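PDB 2ZC0: alanine glyoxylate transaminase from Thermococcus litoralis, which probably transfers the amino group of alanine to glyoxylate, using pyridoxal 5'-phosphate as its cofactor. Local coordinates for residues Y179-G184 and I212-Y217; V239-T244 and I255-A260; S38-D43 and V361-K366; G189-M194 and P331-F336; L111-R116 and M270-I275. All coordinates share one frame; numbering follows the deposited sequence.

Interaction 1: Y179-G184 and I212-Y217; sequences YTIPTG and IEDTAY. With PMP (4'-deoxy-4'-aminopyridoxal-5'-phosphate), chain F.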
# COMPACT_ATOMS: atom_id res chain seq x y z
N TYR A 179 19.77 -6.68 -5.38
CA TYR A 179 20.37 -5.55 -6.08
C TYR A 179 21.87 -5.63 -5.81
O TYR A 179 22.30 -5.72 -4.65
CB TYR A 179 19.82 -4.23 -5.52
CG TYR A 179 20.57 -2.97 -5.95
CD1 TYR A 179 21.35 -2.26 -5.03
CD2 TYR A 179 20.51 -2.49 -7.26
CE1 TYR A 179 22.05 -1.11 -5.40
CE2 TYR A 179 21.22 -1.33 -7.64
CZ TYR A 179 21.98 -0.66 -6.69
OH TYR A 179 22.70 0.48 -7.04
N THR A 180 22.66 -5.61 -6.89
CA THR A 180 24.11 -5.70 -6.78
C THR A 180 24.84 -4.79 -7.77
O THR A 180 24.35 -4.53 -8.87
CB THR A 180 24.59 -7.17 -6.98
OG1 THR A 180 26.02 -7.21 -7.05
CG2 THR A 180 24.01 -7.73 -8.27
N ILE A 181 26.01 -4.31 -7.35
CA ILE A 181 26.87 -3.46 -8.17
C ILE A 181 28.20 -4.24 -8.24
O ILE A 181 29.15 -3.94 -7.52
CB ILE A 181 27.14 -2.11 -7.45
CG1 ILE A 181 25.81 -1.53 -6.92
CG2 ILE A 181 27.83 -1.14 -8.40
CD1 ILE A 181 25.95 -0.31 -6.02
N PRO A 182 28.26 -5.26 -9.11
CA PRO A 182 29.45 -6.11 -9.28
C PRO A 182 30.78 -5.40 -9.56
O PRO A 182 31.79 -5.73 -8.94
CB PRO A 182 29.04 -7.05 -10.42
CG PRO A 182 27.53 -7.12 -10.29
CD PRO A 182 27.19 -5.68 -10.04
N THR A 183 30.79 -4.43 -10.47
CA THR A 183 32.04 -3.75 -10.80
C THR A 183 32.19 -2.30 -10.32
O THR A 183 31.32 -1.44 -10.57
CB THR A 183 32.27 -3.77 -12.32
OG1 THR A 183 32.26 -5.13 -12.79
CG2 THR A 183 33.61 -3.15 -12.67
N GLY A 184 33.32 -2.06 -9.63
CA GLY A 184 33.63 -0.74 -9.10
C GLY A 184 32.48 -0.17 -8.29
O GLY A 184 32.00 0.93 -8.57
N ILE A 212 19.00 -7.52 -9.96
CA ILE A 212 19.10 -6.24 -10.67
C ILE A 212 20.59 -5.87 -10.60
O ILE A 212 21.09 -5.54 -9.53
CB ILE A 212 18.32 -5.12 -9.97
CG1 ILE A 212 16.82 -5.43 -9.96
CG2 ILE A 212 18.62 -3.80 -10.64
CD1 ILE A 212 15.99 -4.33 -9.34
N GLU A 213 21.26 -5.93 -11.75
CA GLU A 213 22.69 -5.63 -11.86
C GLU A 213 22.96 -4.18 -12.26
O GLU A 213 22.58 -3.75 -13.35
CB GLU A 213 23.33 -6.59 -12.89
CG GLU A 213 24.82 -6.34 -13.22
CD GLU A 213 25.46 -7.46 -14.06
OE1 GLU A 213 26.69 -7.67 -13.92
OE2 GLU A 213 24.76 -8.12 -14.85
N ASP A 214 23.63 -3.45 -11.38
CA ASP A 214 23.97 -2.05 -11.62
C ASP A 214 25.33 -2.01 -12.31
O ASP A 214 26.34 -2.37 -11.73
CB ASP A 214 24.00 -1.31 -10.29
CG ASP A 214 23.99 0.19 -10.44
OD1 ASP A 214 23.42 0.85 -9.56
OD2 ASP A 214 24.55 0.72 -11.42
N THR A 215 25.33 -1.56 -13.57
CA THR A 215 26.52 -1.48 -14.42
C THR A 215 27.05 -0.05 -14.58
O THR A 215 27.66 0.29 -15.60
CB THR A 215 26.20 -2.02 -15.83
OG1 THR A 215 25.17 -1.21 -16.42
CG2 THR A 215 25.73 -3.45 -15.75
N ALA A 216 26.82 0.79 -13.58
CA ALA A 216 27.26 2.18 -13.62
C ALA A 216 28.76 2.37 -13.88
O ALA A 216 29.15 3.32 -14.56
CB ALA A 216 26.88 2.89 -12.32
N TYR A 217 29.60 1.47 -13.38
CA TYR A 217 31.04 1.62 -13.57
C TYR A 217 31.71 0.56 -14.44
O TYR A 217 32.93 0.40 -14.39
CB TYR A 217 31.73 1.68 -12.20
CG TYR A 217 31.14 2.77 -11.32
CD1 TYR A 217 30.17 2.47 -10.35
CD2 TYR A 217 31.46 4.11 -11.54
CE1 TYR A 217 29.52 3.48 -9.64
CE2 TYR A 217 30.82 5.13 -10.84
CZ TYR A 217 29.85 4.81 -9.89
OH TYR A 217 29.19 5.82 -9.24
N1 PMP F . 24.23 3.41 -9.72
C2 PMP F . 25.32 3.68 -8.97
C2A PMP F . 25.95 2.49 -8.23
C3 PMP F . 25.85 4.99 -8.87
O3 PMP F . 26.97 5.22 -8.09
C4 PMP F . 25.20 6.06 -9.59
C4A PMP F . 25.79 7.48 -9.49
N4A PMP F . 24.87 8.45 -8.89
C5 PMP F . 23.96 5.70 -10.44
C6 PMP F . 23.52 4.36 -10.46
C5A PMP F . 23.18 6.75 -11.26
O4P PMP F . 23.84 7.13 -12.06
P PMP F . 23.03 8.22 -13.04
O1P PMP F . 22.67 7.71 -14.83
O2P PMP F . 24.17 9.74 -13.12
O3P PMP F . 21.43 8.75 -12.35
O HOH W 1 28.67 -3.57 -12.46
O HOH W 2 28.86 -0.70 -11.87

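Interaction 2: V239-T244 and I255-A260; sequences VIVAGT and IGWIIA. With PMP (4'-deoxy-4'-aminopyridoxal-5'-phosphate), chain F.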
# COMPACT_ATOMS: atom_id res chain seq x y z
N VAL A 239 18.39 -11.93 -14.57
CA VAL A 239 18.95 -10.64 -14.22
C VAL A 239 18.44 -9.52 -15.12
O VAL A 239 18.17 -9.69 -16.32
CB VAL A 239 20.54 -10.65 -14.12
CG1 VAL A 239 21.09 -12.06 -14.29
CG2 VAL A 239 21.16 -9.66 -15.06
N ILE A 240 18.28 -8.37 -14.48
CA ILE A 240 17.79 -7.17 -15.14
C ILE A 240 18.89 -6.17 -14.91
O ILE A 240 19.41 -6.09 -13.80
CB ILE A 240 16.51 -6.69 -14.43
CG1 ILE A 240 15.44 -7.78 -14.56
CG2 ILE A 240 16.12 -5.31 -14.94
CD1 ILE A 240 14.17 -7.51 -13.78
N VAL A 241 19.31 -5.43 -15.92
CA VAL A 241 20.35 -4.46 -15.63
C VAL A 241 19.82 -3.04 -15.65
O VAL A 241 18.84 -2.72 -16.33
CB VAL A 241 21.59 -4.58 -16.60
CG1 VAL A 241 21.51 -5.85 -17.42
CG2 VAL A 241 21.73 -3.35 -17.45
N ALA A 242 20.49 -2.20 -14.86
CA ALA A 242 20.21 -0.78 -14.75
C ALA A 242 21.55 -0.14 -15.03
O ALA A 242 22.44 -0.14 -14.18
CB ALA A 242 19.74 -0.44 -13.35
N GLY A 243 21.72 0.38 -16.24
CA GLY A 243 22.98 0.98 -16.61
C GLY A 243 22.87 2.45 -16.94
O GLY A 243 21.81 3.06 -16.82
N THR A 244 24.00 3.02 -17.37
CA THR A 244 24.04 4.42 -17.71
C THR A 244 25.34 4.82 -18.38
O THR A 244 26.36 4.13 -18.26
CB THR A 244 23.82 5.30 -16.46
OG1 THR A 244 23.98 6.68 -16.81
CG2 THR A 244 24.79 4.93 -15.36
N ILE A 255 21.17 10.07 -19.07
CA ILE A 255 20.96 9.03 -20.08
C ILE A 255 21.34 7.67 -19.50
O ILE A 255 22.53 7.35 -19.34
CB ILE A 255 21.78 9.27 -21.37
CG1 ILE A 255 21.19 10.43 -22.18
CG2 ILE A 255 21.75 8.01 -22.26
CD1 ILE A 255 19.76 10.20 -22.67
N GLY A 256 20.32 6.89 -19.17
CA GLY A 256 20.53 5.57 -18.60
C GLY A 256 19.59 4.58 -19.27
O GLY A 256 18.86 4.93 -20.19
N TRP A 257 19.60 3.34 -18.80
CA TRP A 257 18.76 2.34 -19.42
C TRP A 257 18.42 1.15 -18.54
O TRP A 257 19.06 0.89 -17.52
CB TRP A 257 19.40 1.85 -20.73
CG TRP A 257 20.79 1.27 -20.55
CD1 TRP A 257 21.10 0.02 -20.08
CD2 TRP A 257 22.04 1.94 -20.74
NE1 TRP A 257 22.46 -0.12 -19.97
CE2 TRP A 257 23.06 1.04 -20.37
CE3 TRP A 257 22.39 3.22 -21.19
CZ2 TRP A 257 24.42 1.38 -20.43
CZ3 TRP A 257 23.74 3.56 -21.25
CH2 TRP A 257 24.75 2.64 -20.87
N ILE A 258 17.38 0.45 -18.95
CA ILE A 258 16.94 -0.75 -18.30
C ILE A 258 17.05 -1.83 -19.36
O ILE A 258 16.87 -1.57 -20.55
CB ILE A 258 15.45 -0.68 -17.89
CG1 ILE A 258 15.27 0.21 -16.67
CG2 ILE A 258 14.92 -2.08 -17.59
CD1 ILE A 258 13.83 0.32 -16.22
N ILE A 259 17.37 -3.04 -18.94
CA ILE A 259 17.43 -4.17 -19.85
C ILE A 259 16.67 -5.21 -19.06
O ILE A 259 17.13 -5.65 -18.00
CB ILE A 259 18.85 -4.70 -20.12
CG1 ILE A 259 19.70 -3.67 -20.88
CG2 ILE A 259 18.76 -5.96 -20.98
CD1 ILE A 259 21.14 -4.18 -21.14
N ALA A 260 15.50 -5.56 -19.57
CA ALA A 260 14.62 -6.54 -18.96
C ALA A 260 13.91 -7.28 -20.09
O ALA A 260 14.08 -6.96 -21.27
CB ALA A 260 13.60 -5.85 -18.06
N1 PMP F . 24.23 3.41 -9.72
C2 PMP F . 25.32 3.68 -8.97
C2A PMP F . 25.95 2.49 -8.23
C3 PMP F . 25.85 4.99 -8.87
O3 PMP F . 26.97 5.22 -8.09
C4 PMP F . 25.20 6.06 -9.59
C4A PMP F . 25.79 7.48 -9.49
N4A PMP F . 24.87 8.45 -8.89
C5 PMP F . 23.96 5.70 -10.44
C6 PMP F . 23.52 4.36 -10.46
C5A PMP F . 23.18 6.75 -11.26
O4P PMP F . 23.84 7.13 -12.06
P PMP F . 23.03 8.22 -13.04
O1P PMP F . 22.67 7.71 -14.83
O2P PMP F . 24.17 9.74 -13.12
O3P PMP F . 21.43 8.75 -12.35

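Interaction 3: S38-D43 and V361-K366; sequences SLAAGD and VVVPGK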
# COMPACT_ATOMS: atom_id res chain seq x y z
N SER A 38 37.13 19.15 -3.30
CA SER A 38 36.12 18.11 -3.14
C SER A 38 36.51 16.69 -3.54
O SER A 38 37.01 16.43 -4.64
CB SER A 38 34.85 18.48 -3.91
OG SER A 38 33.84 17.52 -3.68
N LEU A 39 36.24 15.77 -2.61
CA LEU A 39 36.50 14.35 -2.77
C LEU A 39 35.18 13.66 -2.42
O LEU A 39 35.16 12.54 -1.91
CB LEU A 39 37.59 13.90 -1.78
CG LEU A 39 39.08 13.96 -2.16
CD1 LEU A 39 39.42 15.23 -2.89
CD2 LEU A 39 39.91 13.82 -0.89
N ALA A 40 34.07 14.33 -2.71
CA ALA A 40 32.76 13.80 -2.37
C ALA A 40 31.91 13.30 -3.53
O ALA A 40 31.91 12.11 -3.85
CB ALA A 40 31.99 14.85 -1.57
N ALA A 41 31.15 14.21 -4.13
CA ALA A 41 30.26 13.89 -5.25
C ALA A 41 30.85 12.90 -6.24
O ALA A 41 32.05 12.87 -6.47
CB ALA A 41 29.87 15.16 -5.97
N GLY A 42 29.98 12.10 -6.83
CA GLY A 42 30.42 11.11 -7.79
C GLY A 42 30.38 11.57 -9.24
O GLY A 42 29.89 10.85 -10.11
N ASP A 43 30.92 12.75 -9.50
CA ASP A 43 30.94 13.28 -10.85
C ASP A 43 32.19 12.90 -11.63
O ASP A 43 33.23 12.61 -11.06
CB ASP A 43 30.83 14.81 -10.80
CG ASP A 43 29.47 15.28 -10.37
OD1 ASP A 43 28.52 15.12 -11.16
OD2 ASP A 43 29.34 15.80 -9.24
N VAL A 361 36.21 18.30 1.10
CA VAL A 361 34.93 17.61 1.24
C VAL A 361 34.97 16.11 0.93
O VAL A 361 35.46 15.70 -0.11
CB VAL A 361 33.85 18.23 0.32
CG1 VAL A 361 32.51 17.63 0.63
CG2 VAL A 361 33.82 19.74 0.48
N VAL A 362 34.42 15.32 1.85
CA VAL A 362 34.35 13.87 1.69
C VAL A 362 32.93 13.44 2.11
O VAL A 362 32.17 14.26 2.61
CB VAL A 362 35.38 13.13 2.59
CG1 VAL A 362 36.81 13.54 2.22
CG2 VAL A 362 35.09 13.46 4.04
N VAL A 363 32.59 12.16 1.91
CA VAL A 363 31.26 11.66 2.29
C VAL A 363 31.32 10.69 3.48
O VAL A 363 32.03 9.70 3.44
CB VAL A 363 30.56 10.93 1.10
CG1 VAL A 363 29.19 10.45 1.52
CG2 VAL A 363 30.44 11.86 -0.10
N PRO A 364 30.53 10.96 4.54
CA PRO A 364 30.38 10.23 5.81
C PRO A 364 30.46 8.69 5.84
O PRO A 364 30.78 8.11 6.89
CB PRO A 364 29.05 10.75 6.34
CG PRO A 364 29.09 12.19 5.93
CD PRO A 364 29.61 12.12 4.50
N GLY A 365 30.15 8.02 4.73
CA GLY A 365 30.26 6.56 4.70
C GLY A 365 29.18 5.75 5.41
O GLY A 365 28.54 4.87 4.82
N LYS A 366 28.96 6.06 6.68
CA LYS A 366 27.96 5.37 7.49
C LYS A 366 26.58 5.25 6.86
O LYS A 366 25.90 4.22 7.01
CB LYS A 366 27.80 6.07 8.84
CG LYS A 366 26.74 5.45 9.71
CD LYS A 366 27.24 4.16 10.32
CE LYS A 366 26.15 3.40 11.03
NZ LYS A 366 25.24 2.69 10.07

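Interaction 4: G189-M194 and P331-F336; sequences GVTMSM and PIAGMF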
# COMPACT_ATOMS: atom_id res chain seq x y z
N GLY A 189 33.95 0.52 -3.87
CA GLY A 189 34.89 0.54 -4.99
C GLY A 189 35.49 -0.81 -5.32
O GLY A 189 36.43 -0.89 -6.11
N VAL A 190 34.94 -1.87 -4.73
CA VAL A 190 35.42 -3.23 -4.98
C VAL A 190 34.58 -3.88 -6.08
O VAL A 190 33.44 -3.45 -6.32
CB VAL A 190 35.30 -4.08 -3.70
CG1 VAL A 190 36.10 -3.44 -2.57
CG2 VAL A 190 33.84 -4.21 -3.30
N THR A 191 35.13 -4.89 -6.74
CA THR A 191 34.41 -5.57 -7.80
C THR A 191 34.33 -7.07 -7.59
O THR A 191 35.33 -7.73 -7.31
CB THR A 191 35.03 -5.35 -9.19
OG1 THR A 191 36.07 -6.30 -9.40
CG2 THR A 191 35.60 -3.96 -9.31
N MET A 192 33.11 -7.59 -7.72
CA MET A 192 32.84 -9.01 -7.56
C MET A 192 33.69 -9.84 -8.51
O MET A 192 33.88 -9.48 -9.67
CB MET A 192 31.36 -9.27 -7.83
CG MET A 192 30.88 -10.63 -7.40
SD MET A 192 29.14 -10.83 -7.80
CE MET A 192 28.42 -9.84 -6.51
N SER A 193 34.21 -10.96 -8.01
CA SER A 193 35.04 -11.83 -8.83
C SER A 193 34.13 -12.73 -9.67
O SER A 193 32.98 -13.01 -9.28
CB SER A 193 35.95 -12.68 -7.93
OG SER A 193 35.22 -13.61 -7.16
N MET A 194 34.64 -13.18 -10.81
CA MET A 194 33.86 -14.04 -11.70
C MET A 194 33.39 -15.28 -10.94
O MET A 194 32.30 -15.80 -11.20
CB MET A 194 34.69 -14.46 -12.92
CG MET A 194 35.10 -13.31 -13.87
SD MET A 194 33.70 -12.40 -14.61
CE MET A 194 32.73 -13.76 -15.31
N PRO A 331 40.63 -0.13 -5.41
CA PRO A 331 39.76 -0.41 -6.56
C PRO A 331 40.49 -0.69 -7.88
O PRO A 331 41.52 -0.07 -8.16
CB PRO A 331 38.90 0.84 -6.64
CG PRO A 331 39.84 1.92 -6.18
CD PRO A 331 40.48 1.27 -4.97
N ILE A 332 39.96 -1.62 -8.66
CA ILE A 332 40.53 -1.95 -9.96
C ILE A 332 39.60 -1.28 -10.97
O ILE A 332 39.83 -1.30 -12.18
CB ILE A 332 40.56 -3.48 -10.23
CG1 ILE A 332 39.13 -4.03 -10.28
CG2 ILE A 332 41.38 -4.18 -9.15
CD1 ILE A 332 39.03 -5.54 -10.51
N ALA A 333 38.54 -0.69 -10.44
CA ALA A 333 37.56 -0.01 -11.27
C ALA A 333 36.74 0.96 -10.45
O ALA A 333 36.76 0.93 -9.21
CB ALA A 333 36.64 -1.05 -11.91
N GLY A 334 36.01 1.83 -11.14
CA GLY A 334 35.18 2.80 -10.44
C GLY A 334 35.80 4.16 -10.29
O GLY A 334 36.64 4.59 -11.09
N MET A 335 35.41 4.85 -9.22
CA MET A 335 35.89 6.20 -8.97
C MET A 335 35.94 6.53 -7.49
O MET A 335 36.34 7.63 -7.10
CB MET A 335 34.99 7.21 -9.70
CG MET A 335 33.50 6.97 -9.47
SD MET A 335 32.43 8.16 -10.31
CE MET A 335 31.96 9.04 -8.97
N PHE A 336 35.53 5.59 -6.66
CA PHE A 336 35.55 5.83 -5.23
C PHE A 336 36.57 4.95 -4.55
O PHE A 336 37.03 3.95 -5.11
CB PHE A 336 34.17 5.54 -4.62
CG PHE A 336 33.07 6.41 -5.15
CD1 PHE A 336 32.09 5.88 -5.99
CD2 PHE A 336 33.00 7.76 -4.80
CE1 PHE A 336 31.06 6.67 -6.47
CE2 PHE A 336 31.97 8.56 -5.27
CZ PHE A 336 30.99 8.02 -6.11

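Interaction 5: L111-R116 and M270-I275; sequences LDLLGR and MQKQPI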
# COMPACT_ATOMS: atom_id res chain seq x y z
N LEU A 111 16.42 2.50 -11.94
CA LEU A 111 16.23 1.82 -10.66
C LEU A 111 14.87 2.17 -10.01
O LEU A 111 14.28 1.34 -9.34
CB LEU A 111 17.38 2.17 -9.71
CG LEU A 111 18.60 1.25 -9.48
CD1 LEU A 111 18.50 -0.05 -10.26
CD2 LEU A 111 19.87 2.01 -9.83
N ASP A 112 14.40 3.40 -10.20
CA ASP A 112 13.12 3.83 -9.65
C ASP A 112 11.98 3.16 -10.44
O ASP A 112 11.02 2.64 -9.86
CB ASP A 112 13.01 5.36 -9.72
CG ASP A 112 11.64 5.88 -9.30
OD1 ASP A 112 10.84 6.18 -10.21
OD2 ASP A 112 11.37 5.98 -8.09
N LEU A 113 12.11 3.15 -11.76
CA LEU A 113 11.12 2.51 -12.61
C LEU A 113 10.99 1.02 -12.23
O LEU A 113 9.89 0.51 -12.07
CB LEU A 113 11.50 2.68 -14.09
CG LEU A 113 10.69 3.75 -14.85
CD1 LEU A 113 10.46 4.95 -13.97
CD2 LEU A 113 11.38 4.15 -16.15
N LEU A 114 12.13 0.35 -12.04
CA LEU A 114 12.12 -1.06 -11.65
C LEU A 114 11.51 -1.28 -10.26
O LEU A 114 10.79 -2.25 -10.04
CB LEU A 114 13.55 -1.64 -11.66
CG LEU A 114 14.13 -2.36 -12.89
CD1 LEU A 114 13.05 -2.65 -13.95
CD2 LEU A 114 15.25 -1.54 -13.45
N GLY A 115 11.82 -0.41 -9.31
CA GLY A 115 11.29 -0.59 -7.97
C GLY A 115 9.78 -0.47 -7.95
O GLY A 115 9.09 -1.20 -7.24
N ARG A 116 9.27 0.44 -8.76
CA ARG A 116 7.83 0.64 -8.81
C ARG A 116 7.07 -0.56 -9.37
O ARG A 116 5.96 -0.84 -8.97
CB ARG A 116 7.54 1.91 -9.60
CG ARG A 116 8.14 3.14 -8.94
CD ARG A 116 7.73 4.40 -9.68
NE ARG A 116 6.29 4.35 -9.95
CZ ARG A 116 5.53 5.41 -10.20
NH1 ARG A 116 6.08 6.63 -10.19
NH2 ARG A 116 4.23 5.23 -10.44
N MET A 270 4.88 0.44 -20.00
CA MET A 270 3.52 0.97 -19.85
C MET A 270 3.43 2.11 -18.86
O MET A 270 2.67 3.04 -19.06
CB MET A 270 2.56 -0.11 -19.37
CG MET A 270 2.02 -1.08 -20.40
SD MET A 270 0.66 -2.09 -19.66
CE MET A 270 0.31 -3.22 -21.01
N GLN A 271 4.20 2.03 -17.78
CA GLN A 271 4.16 3.08 -16.77
C GLN A 271 5.04 4.30 -17.05
O GLN A 271 4.77 5.38 -16.53
CB GLN A 271 4.55 2.52 -15.39
CG GLN A 271 5.99 2.04 -15.32
CD GLN A 271 6.53 1.88 -13.90
OE1 GLN A 271 5.78 1.90 -12.92
NE2 GLN A 271 7.84 1.69 -13.79
N LYS A 272 6.06 4.13 -17.89
CA LYS A 272 7.01 5.20 -18.17
C LYS A 272 6.57 6.56 -18.74
O LYS A 272 7.04 7.59 -18.26
CB LYS A 272 8.16 4.66 -19.02
CG LYS A 272 9.41 5.53 -19.01
CD LYS A 272 10.57 4.80 -19.69
CE LYS A 272 11.83 5.65 -19.68
NZ LYS A 272 11.64 6.87 -20.49
N GLN A 273 5.71 6.59 -19.76
CA GLN A 273 5.33 7.89 -20.31
C GLN A 273 4.72 8.82 -19.23
O GLN A 273 5.07 9.99 -19.17
CB GLN A 273 4.38 7.73 -21.52
CG GLN A 273 4.11 9.07 -22.26
CD GLN A 273 3.43 8.90 -23.63
OE1 GLN A 273 4.09 8.78 -24.67
NE2 GLN A 273 2.09 8.91 -23.63
N PRO A 274 3.84 8.29 -18.35
CA PRO A 274 3.24 9.13 -17.30
C PRO A 274 4.17 9.50 -16.13
O PRO A 274 3.76 10.22 -15.22
CB PRO A 274 2.03 8.31 -16.83
CG PRO A 274 1.72 7.41 -18.00
CD PRO A 274 3.08 7.04 -18.53
N ILE A 275 5.41 9.01 -16.10
CA ILE A 275 6.27 9.46 -15.01
C ILE A 275 7.39 10.39 -15.47
O ILE A 275 7.66 11.37 -14.79
CB ILE A 275 6.83 8.29 -14.13
CG1 ILE A 275 8.35 8.33 -14.14
CG2 ILE A 275 6.27 6.96 -14.57
CD1 ILE A 275 8.93 7.58 -12.99
O HOH W 3 3.73 2.63 -11.54

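Interaction 1: Y179-G184 and I212-Y217
Tyr179 and Asp214 meet at the cofactor site, where strands 175-180 and 210-214 of one beta-alpha-beta unit run out beside PMP. Parallel pairing rests on two nearly straight bonds, from Thr180 N to Ile212 O (3.1 Å) and from Asp214 N to Thr180 O (2.8 Å), both with N-H...O angles of at least 170°. Beyond Ile181 direct backbone pairing stops and two waters bridge the chains. One accepts from Thr183 N, the other from Tyr217 N; both are placed to donate to Asp214 O, and the second also approaches Thr183 O. The Asp214 carboxylate is directed to the ligand with CG anti to the backbone N (chi1 -165°). Its OD1 lies 2.7 Å from PMP N1, the placement expected of the pyridine-facing aspartate in this aminotransferase family. Two groups position it: Tyr179 OH donates to the anti lone pair of OD1 (2.6 Å), ring and carboxylate turned 58° apart, while Ala216 N donates to OD2, closing an Asx turn. Ile181 CD1 packs on the ligand methyl C2A at 3.6 Å. At the ring's C3 hydroxyl, Tyr217 OH, also hydrogen-bonded to Lys247 NZ, shares a hydrogen bond of 2.6 Å with PMP O3.

Interaction 2: V239-T244 and I255-A260
Trp257 folds its indole back over the backbone of Gly243 and Thr244, the main interlocking of the two strands. CG stands between the backbone N and the carbonyl carbon (chi1 58°), turning the ring toward the partner strand. The bare CH2 of Gly243 forms the hollow: its CA lies 3.9 Å from the centroid of the five-membered ring, over the face, in a CH-pi contact, and Thr244 N is 3.4 Å above the ring plane nearer the rim. Val241 CG2 sits at the indole edge and also touches Ile259 CD1 at 3.8 Å, the two side chains lying alongside. On the reverse face Ile240 CG2 meets Ala260 CB at 4.0 Å and Ile258 lies against helix 106-118. Gly256 lies opposite Thr244 with CA atoms 3.8 Å apart; a CB on Gly256 would run into Gly243 O. The donor of the Trp257 N to Gly243 O bond (3.0 Å) stands above the carbonyl plane, 51° out of it. Thr244 OG1 donates to PMP O1P (2.6 Å) and accepts a hydrogen bond from Ser246 N. An antiparallel hairpin whose second strand, 256-259, opposes its neighbours in the mixed sheet is characteristic of the large domain of fold-type-I PLP enzymes.

Interaction 3: S38-D43 and V361-K366
Ser38 and Val361 form a single parallel bridge, a short backbone-led contact that joins the early chain to its C-terminal part at the end of the two-stranded sheet 37-38 and 360-361. Their CA atoms are 4.6 Å apart. The one hydrogen bond across is short, Leu39 N to Val361 O at 2.6 Å, with the donor in the carbonyl plane and a C=O...N angle of 157°. Ala40 N also approaches Val361 O, but at a poor angle, and instead makes a weak bond to Ser38 OG, which its torsion sets anti to the backbone N (chi1 -176°). Past the bridge the packing is apolar. The Ala40 methyl fits between two valine branches, 3.6 Å from Val361 CG1 and 3.7 Å from Val363 CG2. Leu39 CB brushes Val362 CG1 at 4.1 Å, while Val362, whose CB leads away from 38-43, packs on helix 347-357. Arginines take two carbonyls of 38-43: Ser38 O accepts from Arg384 and Ala40 O from Arg379. Asp43 OD1 accepts from Tyr71 N of the second subunit, whose Tyr71 OH binds PMP. Such pairing of N-terminal and C-terminal chain is typical of the small domain of fold-type-I aminotransferases.

Interaction 4: G189-M194 and P331-F336
Pro331 opens the second segment by pressing its CB to within 3.1 Å of Gly189 O, a van der Waals contact between two loops that share no hydrogen bond. Its carbonyl O accepts from Arg312 of helix 295-322. Ile332 comes next, its end turned toward 189-194. With CG1 between the backbone N and the carbonyl carbon (chi1 63°) and the chain extended beyond it, CD1 arrives 3.3 Å from Thr191 OG1 and CG1 lies 3.7 Å from Thr191 CG2. Isoleucine and threonine thus cross at a slant, both branches of the threonine being touched. The methyl of Ala333 meets the same CG2 at 4.0 Å, so Thr191 is packed against two consecutive residues. Ala333 O and Gly189 O stand 3.6 Å apart as two acceptors. At Phe336 the carbonyl O, 4.0 Å from Gly189 CA, approaches the side from which a CB would project, which Gly189 (phi 73°) lacks. The Phe336 ring leads away, onto Asn186 and Tyr217, about 5 Å from PMP between nearest atoms. In the fold, 189-194 is the last part of the connection from strand 175-180 and leads through the Ser193 N-cap into helix 194-207, whereas 331-336 follows helix 295-322 and runs into strand 336-340, which pairs antiparallel with strand 377-381.

Interaction 5: L111-R116 and M270-I275
Gln271 reaches Leu113 because its CG stands between the backbone N and the carbonyl carbon (chi1 65°) and the chain is extended from there on. This carries NE2 to 2.9 Å from Leu113 O, the hydrogen bond across the contact. The donor comes from well to one side of the carbonyl, at a C=O...N angle of 113°, and is tilted from the carbonyl plane. The amide's other end, OE1, accepts a hydrogen bond from a water (2.6 Å), and the same water accepts from Arg116 NH2 at 2.9 Å. Bent at its third torsion, Arg116 holds its guanidinium 83° from the Gln271 amide plane. The arrangement is helix-to-helix packing at a subunit interface: helix 106-118, whose first turn holds the PMP-pocket residues Gly106, Gly107 and Thr108 and which lies on the mixed sheet through Leu111 and Leu114, meets the end of helix 262-272. Between subunits, Arg116 NH1 forms a salt bridge with Asp112 OD2 of the second subunit, and reciprocally Asp112 OD2 pairs with Arg116 NH1 of that subunit. Ile275 faces Leu113 and Arg116, though the placement of its CD1 is doubtful. Lys272 NZ goes to Asp276 and to Ala74 O. Leu113 CD2 rests on the aliphatic part of Lys272, 3.7 Å from CD, the two side chains crossing at about a right angle.

Interactions 1 and 2 are adjacent, their centres about 10 Å apart, because strands 210-214 and 239-244 are neighbours in the mixed sheet; both touch PMP. Helix 106-118 of interaction 5 lies on this sheet, Leu111 packing on residues of both; the centre of interaction 5 is about 12 Å from that of interaction 2. Interaction 4, about 10 Å from interaction 1, is joined to it by a probable hydrogen bond from Met192 N to Pro182 O, and touches interaction 3, whose Gly42 meets Phe336. Along the chain, interaction 3 encloses all the others; 1 precedes 2, while 4 crosses 1 and 5. Tyr71 of the second subunit, held by Asp43 of interaction 3, hydrogen-bonds PMP: dimerisation completes the site.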